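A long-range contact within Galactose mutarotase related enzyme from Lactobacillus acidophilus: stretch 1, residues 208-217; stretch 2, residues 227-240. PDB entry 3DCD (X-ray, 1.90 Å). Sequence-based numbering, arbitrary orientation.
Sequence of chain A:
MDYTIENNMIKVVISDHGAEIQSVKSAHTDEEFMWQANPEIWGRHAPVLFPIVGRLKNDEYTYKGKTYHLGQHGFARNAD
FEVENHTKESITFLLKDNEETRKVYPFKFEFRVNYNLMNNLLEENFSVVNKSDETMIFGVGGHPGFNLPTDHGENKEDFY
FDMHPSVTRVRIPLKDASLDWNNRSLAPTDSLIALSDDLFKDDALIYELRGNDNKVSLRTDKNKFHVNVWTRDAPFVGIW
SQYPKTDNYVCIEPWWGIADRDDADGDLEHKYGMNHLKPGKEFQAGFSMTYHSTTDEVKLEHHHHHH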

# COMPACT_ATOMS: atom_id res chain seq x y z
N GLU A 208 -1.26 -4.78 13.70
CA GLU A 208 0.10 -5.23 13.92
C GLU A 208 0.18 -6.66 13.42
O GLU A 208 -0.61 -7.51 13.85
CB GLU A 208 0.42 -5.16 15.42
CG GLU A 208 0.57 -3.70 15.92
CD GLU A 208 0.98 -3.60 17.39
OE1 GLU A 208 1.06 -4.65 18.08
OE2 GLU A 208 1.22 -2.46 17.84
N LEU A 209 1.12 -6.91 12.51
CA LEU A 209 1.33 -8.23 11.92
C LEU A 209 2.58 -8.89 12.49
O LEU A 209 3.51 -8.20 12.92
CB LEU A 209 1.46 -8.13 10.41
CG LEU A 209 0.23 -7.57 9.68
CD1 LEU A 209 0.46 -7.50 8.19
CD2 LEU A 209 -0.98 -8.45 9.96
N ARG A 210 2.57 -10.22 12.51
CA ARG A 210 3.68 -11.01 13.00
C ARG A 210 3.94 -12.12 11.99
O ARG A 210 2.99 -12.63 11.36
CB ARG A 210 3.30 -11.61 14.36
CG ARG A 210 3.01 -10.58 15.46
CD ARG A 210 2.55 -11.25 16.76
NE ARG A 210 3.55 -12.22 17.23
CZ ARG A 210 4.68 -11.90 17.85
NH1 ARG A 210 4.97 -10.63 18.12
NH2 ARG A 210 5.51 -12.87 18.21
N GLY A 211 5.22 -12.51 11.84
CA GLY A 211 5.62 -13.59 10.93
C GLY A 211 5.51 -13.19 9.46
O GLY A 211 5.33 -12.01 9.15
N ASN A 212 5.59 -14.17 8.56
CA ASN A 212 5.53 -13.85 7.12
C ASN A 212 4.48 -14.58 6.31
O ASN A 212 4.57 -14.68 5.08
CB ASN A 212 6.91 -13.97 6.47
CG ASN A 212 7.65 -15.24 6.87
OD1 ASN A 212 8.85 -15.20 7.16
ND2 ASN A 212 6.93 -16.37 6.91
N ASP A 213 3.47 -15.09 7.00
CA ASP A 213 2.45 -15.89 6.34
C ASP A 213 1.12 -15.19 6.29
O ASP A 213 0.09 -15.83 6.03
CB ASP A 213 2.31 -17.29 6.97
CG ASP A 213 2.01 -17.25 8.47
OD1 ASP A 213 2.08 -16.17 9.12
OD2 ASP A 213 1.72 -18.34 9.01
N ASN A 214 1.12 -13.88 6.53
CA ASN A 214 -0.13 -13.15 6.61
C ASN A 214 -0.72 -12.91 5.24
O ASN A 214 -0.03 -12.53 4.27
CB ASN A 214 0.02 -11.83 7.37
CG ASN A 214 0.58 -12.04 8.75
OD1 ASN A 214 1.72 -11.67 9.04
ND2 ASN A 214 -0.21 -12.64 9.62
N LYS A 215 -2.02 -13.15 5.16
CA LYS A 215 -2.77 -12.91 3.94
C LYS A 215 -4.08 -12.26 4.31
O LYS A 215 -4.77 -12.70 5.22
CB LYS A 215 -3.02 -14.23 3.20
CG LYS A 215 -1.76 -15.05 3.03
CD LYS A 215 -2.04 -16.54 2.78
CE LYS A 215 -2.48 -17.35 4.04
NZ LYS A 215 -1.38 -17.73 5.00
N VAL A 216 -4.44 -11.22 3.58
CA VAL A 216 -5.73 -10.56 3.77
C VAL A 216 -6.59 -10.90 2.54
O VAL A 216 -6.18 -10.63 1.41
CB VAL A 216 -5.57 -9.03 3.91
CG1 VAL A 216 -6.94 -8.37 4.17
CG2 VAL A 216 -4.56 -8.67 5.04
N SER A 217 -7.76 -11.51 2.75
CA SER A 217 -8.65 -11.89 1.64
C SER A 217 -9.84 -10.97 1.62
O SER A 217 -10.54 -10.83 2.62
CB SER A 217 -9.21 -13.31 1.79
OG SER A 217 -8.19 -14.28 1.78
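Stretch 2 227-240: VNVWTRDAPFVGIW

Antiparallel pairing need not be continuous: two chain segments may bond at both ends of a contact and let water and a turn fill the gap between. This contact is a compact example. Stretch 2 runs against stretch 1, enters at Val227 already in an extended strand, turns through a type II' beta turn from Thr231 to Ala234, and resumes as a strand from Phe236 to Trp240. Some 839 Å² of surface, summed over both sides, is buried between them.

At the start of stretch 1, Glu208 pairs with Phe236 as an antiparallel, non-hydrogen-bonded bridge with CA atoms 4.8 Å apart. Their side chains share a face of the sheet, and Glu208 CG meets the edge of the aromatic ring at Phe236 CE1, 4.2 Å away. The next residue anchors this end twice. Leu209 N donates to Pro235 O at 2.8 Å, while its side chain, in the mt rotamer, points toward stretch 2, where Leu209 CD1 lies 3.7 Å from Val237 CB and 3.6 Å from Thr231 OG1.

Arg210 then points away and makes no contact, and the regular pairing lapses. Gly211, with a positive phi of 72°, lies in the loop facing the turn of stretch 2, which is itself closed by a bond from Ala234 N to Thr231 O of 2.9 Å. One water bridges the gap by donating to Gly211 O (2.7 Å) and Ala234 O (2.9 Å). Asn212 approaches more directly, its CA 3.2 Å from Arg232 O in a CA-H...O contact. A second water donates to Asn212 O and Asn214 O and accepts from Arg232 N, so it links the two backbones through Arg232 N, which reaches neither carbonyl directly.

Direct bonding returns at Asn214, whose O accepts from Thr231 N at 3.0 Å. Along the following residues the two strands lie with axes 4.6 Å apart at closest approach and a crossing angle of 159°, antiparallel with a twist of about 20°. Lys215 faces Trp230 across a non-hydrogen-bonded pair, CA atoms 4.3 Å apart, and lays its aliphatic chain over one face of the indole; its NZ reaches back to Asp213 O at 2.6 Å. Val216 and Val229 form the classic narrow ring, Val216 N to Val229 O and Val229 N to Val216 O both 2.8 Å. On that face, opposite Lys215, Val216 CG1 approaches Ile239 CD1 at 4.3 Å and Val216 CG2 approaches Val237 CG2 at 4.4 Å. Ser217 completes the alternation, returning to the Lys215 face beside Asn228, with CA atoms 4.5 Å apart.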

# COMPACT_ATOMS: atom_id res chain seq x y z
N VAL A 227 -9.99 -11.05 -3.93
CA VAL A 227 -8.69 -10.43 -4.04
C VAL A 227 -7.91 -10.85 -2.79
O VAL A 227 -8.36 -10.65 -1.66
CB VAL A 227 -8.78 -8.90 -4.15
CG1 VAL A 227 -7.41 -8.28 -3.98
CG2 VAL A 227 -9.39 -8.50 -5.51
N ASN A 228 -6.75 -11.45 -3.01
CA ASN A 228 -5.90 -11.89 -1.90
C ASN A 228 -4.60 -11.12 -1.85
O ASN A 228 -3.93 -10.97 -2.88
CB ASN A 228 -5.66 -13.37 -2.02
CG ASN A 228 -5.41 -14.01 -0.70
OD1 ASN A 228 -4.36 -13.82 -0.08
ND2 ASN A 228 -6.40 -14.75 -0.23
N VAL A 229 -4.25 -10.57 -0.68
CA VAL A 229 -3.01 -9.82 -0.53
C VAL A 229 -2.11 -10.54 0.47
O VAL A 229 -2.45 -10.66 1.65
CB VAL A 229 -3.25 -8.36 -0.06
CG1 VAL A 229 -1.95 -7.61 0.06
CG2 VAL A 229 -4.16 -7.62 -1.06
N TRP A 230 -0.97 -11.03 -0.02
CA TRP A 230 0.01 -11.69 0.84
C TRP A 230 1.02 -10.61 1.24
O TRP A 230 1.70 -10.01 0.38
CB TRP A 230 0.70 -12.81 0.06
CG TRP A 230 -0.27 -13.79 -0.56
CD1 TRP A 230 -1.17 -13.55 -1.59
CD2 TRP A 230 -0.44 -15.17 -0.21
NE1 TRP A 230 -1.89 -14.68 -1.87
CE2 TRP A 230 -1.46 -15.69 -1.05
CE3 TRP A 230 0.16 -16.01 0.72
CZ2 TRP A 230 -1.89 -17.02 -0.97
CZ3 TRP A 230 -0.26 -17.34 0.80
CH2 TRP A 230 -1.27 -17.84 -0.05
N THR A 231 1.12 -10.34 2.54
CA THR A 231 1.88 -9.17 3.02
C THR A 231 3.32 -9.52 3.39
O THR A 231 4.06 -8.67 3.89
CB THR A 231 1.20 -8.53 4.24
OG1 THR A 231 1.03 -9.53 5.25
CG2 THR A 231 -0.20 -7.95 3.85
N ARG A 232 3.70 -10.78 3.14
CA ARG A 232 5.05 -11.25 3.43
C ARG A 232 5.46 -10.81 4.85
O ARG A 232 4.73 -11.08 5.81
CB ARG A 232 6.02 -10.75 2.35
CG ARG A 232 5.60 -11.20 0.92
CD ARG A 232 6.68 -10.88 -0.11
NE ARG A 232 6.15 -10.85 -1.48
CZ ARG A 232 6.72 -10.20 -2.48
NH1 ARG A 232 7.85 -9.53 -2.29
NH2 ARG A 232 6.18 -10.22 -3.68
N ASP A 233 6.58 -10.11 4.99
CA ASP A 233 7.06 -9.74 6.31
C ASP A 233 6.65 -8.34 6.78
O ASP A 233 7.27 -7.78 7.69
CB ASP A 233 8.59 -9.90 6.40
CG ASP A 233 9.35 -9.00 5.41
OD1 ASP A 233 8.75 -8.28 4.57
OD2 ASP A 233 10.60 -9.03 5.49
N ALA A 234 5.63 -7.75 6.15
CA ALA A 234 5.18 -6.42 6.61
C ALA A 234 4.83 -6.48 8.09
O ALA A 234 4.11 -7.40 8.50
CB ALA A 234 3.97 -5.93 5.80
N PRO A 235 5.35 -5.55 8.90
CA PRO A 235 4.96 -5.53 10.31
C PRO A 235 3.57 -4.94 10.57
O PRO A 235 3.05 -5.07 11.68
CB PRO A 235 6.03 -4.66 10.96
CG PRO A 235 6.46 -3.73 9.87
CD PRO A 235 6.34 -4.50 8.59
N PHE A 236 2.97 -4.31 9.55
CA PHE A 236 1.65 -3.68 9.70
C PHE A 236 0.87 -3.84 8.40
O PHE A 236 1.45 -3.91 7.31
CB PHE A 236 1.70 -2.16 9.97
CG PHE A 236 2.65 -1.73 11.08
CD1 PHE A 236 2.30 -1.87 12.42
CD2 PHE A 236 3.87 -1.15 10.76
CE1 PHE A 236 3.17 -1.46 13.43
CE2 PHE A 236 4.74 -0.74 11.75
CZ PHE A 236 4.40 -0.90 13.10
N VAL A 237 -0.45 -3.82 8.52
CA VAL A 237 -1.30 -3.61 7.34
C VAL A 237 -2.39 -2.59 7.69
O VAL A 237 -2.97 -2.64 8.78
CB VAL A 237 -1.91 -4.96 6.81
CG1 VAL A 237 -2.84 -5.61 7.84
CG2 VAL A 237 -2.68 -4.75 5.47
N GLY A 238 -2.64 -1.66 6.78
CA GLY A 238 -3.77 -0.75 6.97
C GLY A 238 -4.91 -1.11 6.04
O GLY A 238 -4.68 -1.45 4.88
N ILE A 239 -6.13 -1.04 6.56
CA ILE A 239 -7.35 -1.22 5.75
C ILE A 239 -8.09 0.12 5.79
O ILE A 239 -8.35 0.64 6.88
CB ILE A 239 -8.31 -2.34 6.30
CG1 ILE A 239 -7.56 -3.59 6.81
CG2 ILE A 239 -9.40 -2.69 5.25
CD1 ILE A 239 -6.75 -4.36 5.77
N TRP A 240 -8.46 0.65 4.63
CA TRP A 240 -9.03 1.99 4.58
C TRP A 240 -9.96 2.18 3.38
O TRP A 240 -9.72 1.63 2.31
CB TRP A 240 -7.88 3.04 4.51
CG TRP A 240 -8.31 4.49 4.26
CD1 TRP A 240 -8.73 5.41 5.19
CD2 TRP A 240 -8.34 5.15 2.99
NE1 TRP A 240 -9.01 6.62 4.56
CE2 TRP A 240 -8.78 6.48 3.22
CE3 TRP A 240 -8.04 4.75 1.68
CZ2 TRP A 240 -8.94 7.40 2.18
CZ3 TRP A 240 -8.19 5.68 0.65
CH2 TRP A 240 -8.64 6.99 0.91
O HOH W 1 4.93 -9.56 10.22
O HOH W 2 2.51 -13.60 2.84